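Local coordinates for protein glucosidase (Croceicoccus marinus, PDB 5Z3K) that probably hydrolyses O-glycosidic bonds as a beta-glucosidase of glycoside hydrolase family 39, at residues D92-V95 against G96-R99; P158-G161 against K162-F165. One frame throughout, in Å; residues are numbered along the deposited sequence.

Contact 1 (D92-V95 against G96-R99); sequences DTWV and GQTR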
# COMPACT_ATOMS: atom_id res chain seq x y z
N ASP A 92 -14.73 -4.63 -14.42
CA ASP A 92 -14.15 -4.13 -15.66
C ASP A 92 -13.93 -2.63 -15.59
O ASP A 92 -12.92 -2.11 -16.07
CB ASP A 92 -15.07 -4.43 -16.85
CG ASP A 92 -15.01 -5.87 -17.31
OD1 ASP A 92 -14.18 -6.65 -16.79
OD2 ASP A 92 -15.81 -6.23 -18.20
N THR A 93 -14.90 -1.90 -15.02
CA THR A 93 -14.79 -0.45 -14.96
C THR A 93 -13.61 -0.04 -14.08
O THR A 93 -12.80 0.82 -14.47
CB THR A 93 -16.11 0.12 -14.45
OG1 THR A 93 -17.12 -0.17 -15.42
CG2 THR A 93 -16.03 1.63 -14.25
N TRP A 94 -13.48 -0.66 -12.91
CA TRP A 94 -12.39 -0.31 -12.01
C TRP A 94 -11.04 -0.74 -12.57
O TRP A 94 -10.03 -0.04 -12.40
CB TRP A 94 -12.65 -0.91 -10.64
CG TRP A 94 -13.75 -0.19 -9.89
CD1 TRP A 94 -13.89 1.15 -9.73
CD2 TRP A 94 -14.85 -0.79 -9.18
NE1 TRP A 94 -15.01 1.43 -8.98
CE2 TRP A 94 -15.62 0.26 -8.63
CE3 TRP A 94 -15.27 -2.12 -8.97
CZ2 TRP A 94 -16.78 0.03 -7.88
CZ3 TRP A 94 -16.43 -2.34 -8.22
CH2 TRP A 94 -17.17 -1.27 -7.69
N VAL A 95 -10.99 -1.89 -13.25
CA VAL A 95 -9.75 -2.32 -13.89
C VAL A 95 -9.35 -1.32 -14.97
O VAL A 95 -8.18 -0.92 -15.08
CB VAL A 95 -9.91 -3.74 -14.45
CG1 VAL A 95 -8.81 -4.08 -15.46
CG2 VAL A 95 -9.92 -4.76 -13.31
N GLY A 96 -10.32 -0.90 -15.79
CA GLY A 96 -10.01 0.08 -16.81
C GLY A 96 -9.56 1.40 -16.24
O GLY A 96 -8.63 2.03 -16.75
N GLN A 97 -10.18 1.84 -15.14
CA GLN A 97 -9.75 3.07 -14.49
C GLN A 97 -8.31 2.95 -14.01
O GLN A 97 -7.50 3.86 -14.21
CB GLN A 97 -10.65 3.40 -13.30
CG GLN A 97 -12.05 3.87 -13.68
CD GLN A 97 -12.99 3.90 -12.49
OE1 GLN A 97 -12.58 3.66 -11.35
NE2 GLN A 97 -14.27 4.19 -12.74
N THR A 98 -7.98 1.82 -13.39
CA THR A 98 -6.65 1.64 -12.84
C THR A 98 -5.61 1.60 -13.95
O THR A 98 -4.55 2.23 -13.84
CB THR A 98 -6.60 0.36 -12.00
OG1 THR A 98 -7.58 0.44 -10.95
CG2 THR A 98 -5.22 0.18 -11.39
N ARG A 99 -5.90 0.89 -15.04
CA ARG A 99 -4.94 0.83 -16.14
C ARG A 99 -4.78 2.18 -16.83
O ARG A 99 -3.70 2.48 -17.34
CB ARG A 99 -5.34 -0.25 -17.15
CG ARG A 99 -5.40 -1.68 -16.59
CD ARG A 99 -4.02 -2.19 -16.11
NE ARG A 99 -3.08 -2.32 -17.21
CZ ARG A 99 -1.76 -2.27 -17.09
NH1 ARG A 99 -1.20 -2.07 -15.90
NH2 ARG A 99 -0.98 -2.41 -18.15
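Trp94 and Gln97 lie side by side one helical turn apart and point the same way, the amide of Gln97 standing nearly upright to the indole, with the two planes 80° apart. The amide oxygen OE1 of Gln97 comes to the edge of the ring, near its plane, 3.3 Å from CD1 of Trp94; this oxygen is buried and has no hydrogen-bond partner. The other end of the amide, NE2, lies 3.5 Å from the methyl CG2 of Thr93 and donates to the carbonyl of Pro32. CG of Gln97 sits anti to its own carbonyl carbon (chi1 -71°) and the chain runs extended beyond it, which carries the amide back over the preceding turn, CG passing 3.2 Å from O of Thr93. With Gln97 replaced by alanine, the Pro32 carbonyl would probably lose its amide donor and the CD1 edge of Trp94 its neighbour. All this belongs to helix 89-100, which precedes strand 104-109 of the parallel (beta/alpha)8 barrel, and its i to i+4 ladder runs through Asp92, Thr93, Trp94 and Val95 to Gly96, Gln97, Thr98 and Arg99. At O of Trp94 the ladder is doubled: N and OG1 of Thr98 each donate over 2.9 Å, from opposite faces of the carbonyl plane, which satisfies the buried hydroxyl within the helix. Val95 and Thr98 are buried on the barrel side, where both rest on Ile105, while Trp94 packs near Trp59 and gives its NE1 to the carbonyl of Ala31. A looser spot remains on this strand side, CG1 of Val95 staying 4.3 Å from CG of Arg99, whose bent chain leads away to bond Ala103 O through NH1. Thr93 and Gly96 form the looser, partly exposed side, where Gly96 offers only backbone.

Contact 2 (P158-G161 against K162-F165); sequences PDFG and KLHF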
# COMPACT_ATOMS: atom_id res chain seq x y z
N PRO A 158 -7.16 -14.67 6.93
CA PRO A 158 -7.76 -15.94 7.40
C PRO A 158 -7.51 -16.21 8.88
O PRO A 158 -8.26 -16.98 9.48
CB PRO A 158 -7.09 -17.00 6.52
CG PRO A 158 -5.76 -16.38 6.16
CD PRO A 158 -6.09 -14.92 5.95
N ASP A 159 -6.48 -15.59 9.47
CA ASP A 159 -6.18 -15.77 10.89
C ASP A 159 -6.88 -14.75 11.78
O ASP A 159 -6.63 -14.73 12.99
CB ASP A 159 -4.66 -15.70 11.12
CG ASP A 159 -4.02 -14.46 10.49
OD1 ASP A 159 -4.59 -13.91 9.51
OD2 ASP A 159 -2.94 -14.04 10.97
N PHE A 160 -7.75 -13.91 11.21
CA PHE A 160 -8.48 -12.91 11.98
C PHE A 160 -9.72 -13.56 12.58
O PHE A 160 -10.86 -13.29 12.20
CB PHE A 160 -8.84 -11.72 11.09
CG PHE A 160 -9.22 -10.48 11.85
CD1 PHE A 160 -8.25 -9.68 12.41
CD2 PHE A 160 -10.54 -10.11 11.97
CE1 PHE A 160 -8.60 -8.54 13.10
CE2 PHE A 160 -10.89 -8.97 12.66
CZ PHE A 160 -9.92 -8.19 13.22
N GLY A 161 -9.47 -14.45 13.55
CA GLY A 161 -10.56 -15.27 14.04
C GLY A 161 -11.19 -16.05 12.90
O GLY A 161 -10.51 -16.47 11.95
N LYS A 162 -12.50 -16.26 12.99
CA LYS A 162 -13.28 -16.84 11.91
C LYS A 162 -14.06 -15.78 11.14
O LYS A 162 -15.01 -16.10 10.43
CB LYS A 162 -14.24 -17.90 12.45
CG LYS A 162 -13.58 -18.94 13.34
CD LYS A 162 -12.63 -19.82 12.55
CE LYS A 162 -12.03 -20.91 13.44
NZ LYS A 162 -10.59 -21.19 13.12
N LEU A 163 -13.66 -14.52 11.28
CA LEU A 163 -14.43 -13.42 10.73
C LEU A 163 -14.21 -13.20 9.24
O LEU A 163 -15.05 -12.58 8.59
CB LEU A 163 -14.12 -12.14 11.50
CG LEU A 163 -14.51 -12.20 12.98
CD1 LEU A 163 -14.20 -10.89 13.69
CD2 LEU A 163 -15.97 -12.57 13.15
N HIS A 164 -13.10 -13.70 8.67
CA HIS A 164 -12.88 -13.63 7.23
C HIS A 164 -12.86 -14.98 6.53
O HIS A 164 -13.05 -15.03 5.31
CB HIS A 164 -11.57 -12.91 6.91
CG HIS A 164 -11.62 -11.43 7.13
ND1 HIS A 164 -11.06 -10.52 6.26
CD2 HIS A 164 -12.16 -10.70 8.14
CE1 HIS A 164 -11.26 -9.30 6.72
NE2 HIS A 164 -11.93 -9.38 7.85
N PHE A 165 -12.61 -16.07 7.26
CA PHE A 165 -12.62 -17.41 6.69
C PHE A 165 -13.13 -18.38 7.75
O PHE A 165 -12.51 -18.50 8.81
CB PHE A 165 -11.22 -17.82 6.22
CG PHE A 165 -11.20 -19.09 5.44
CD1 PHE A 165 -11.64 -19.12 4.13
CD2 PHE A 165 -10.74 -20.27 6.03
CE1 PHE A 165 -11.62 -20.30 3.41
CE2 PHE A 165 -10.72 -21.45 5.31
CZ PHE A 165 -11.17 -21.47 4.00
O HOH W 1 -10.04 -19.12 9.63
O HOH W 2 -10.80 -15.40 9.47
O HOH W 3 -8.84 -19.21 12.74
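The rings of Phe160 and His164 meet obliquely, their planes 66° apart and their centroids 5.8 Å from each other. Methyl CD1 of Leu163 also approaches the Phe160 ring at a slant, 4.0 Å from CE2; CG of Phe160 is anti to its backbone N (chi1 -163°), which swings the ring out beside this leucine. Phe199 meets the Phe160 ring from outside the turn. At the edge of the Phe165 ring, in its plane, lies a water that donates to O of Pro158 and O of Phe165, bridging the first and last residues of 158-165 where CB of Pro158 and CB of Phe165 pack 4.2 Å apart. The Phe165 ring itself leads away to an edge-to-face contact with Phe172. A second water lies 2.7 Å from O of Gly161, to which it can donate, and accepts from N of His164, while NZ of Lys162 donates a hydrogen bond to a third water, 2.7 Å away. N of Leu163 donates to O of Phe160 over 3.2 Å and closes a type II' beta turn, with Gly161 at its first corner in a positive-phi conformation where a CB would clash with N of Lys162. This turn lies in the loop between barrel strand 151-154 and helix 169-186.

Overall arrangement
Along the chain contact 1 precedes contact 2, with no overlap. Both belong to the TIM barrel and fall within the same family 39 range, yet they do not touch: their centres are 29 Å apart and their nearest atoms about 17 Å. Residues 92-99 lie on helix 89-100, which leads into strand 104-109; residues 158-165 form part of the loop between the next barrel strand, 151-154, and helix 169-186. One contact is thus in the helical layer ahead of a strand, at its N-terminal side, the other in a loop beyond the C-terminal end of the neighbouring strand, the end at which TIM-barrel enzymes carry their active sites.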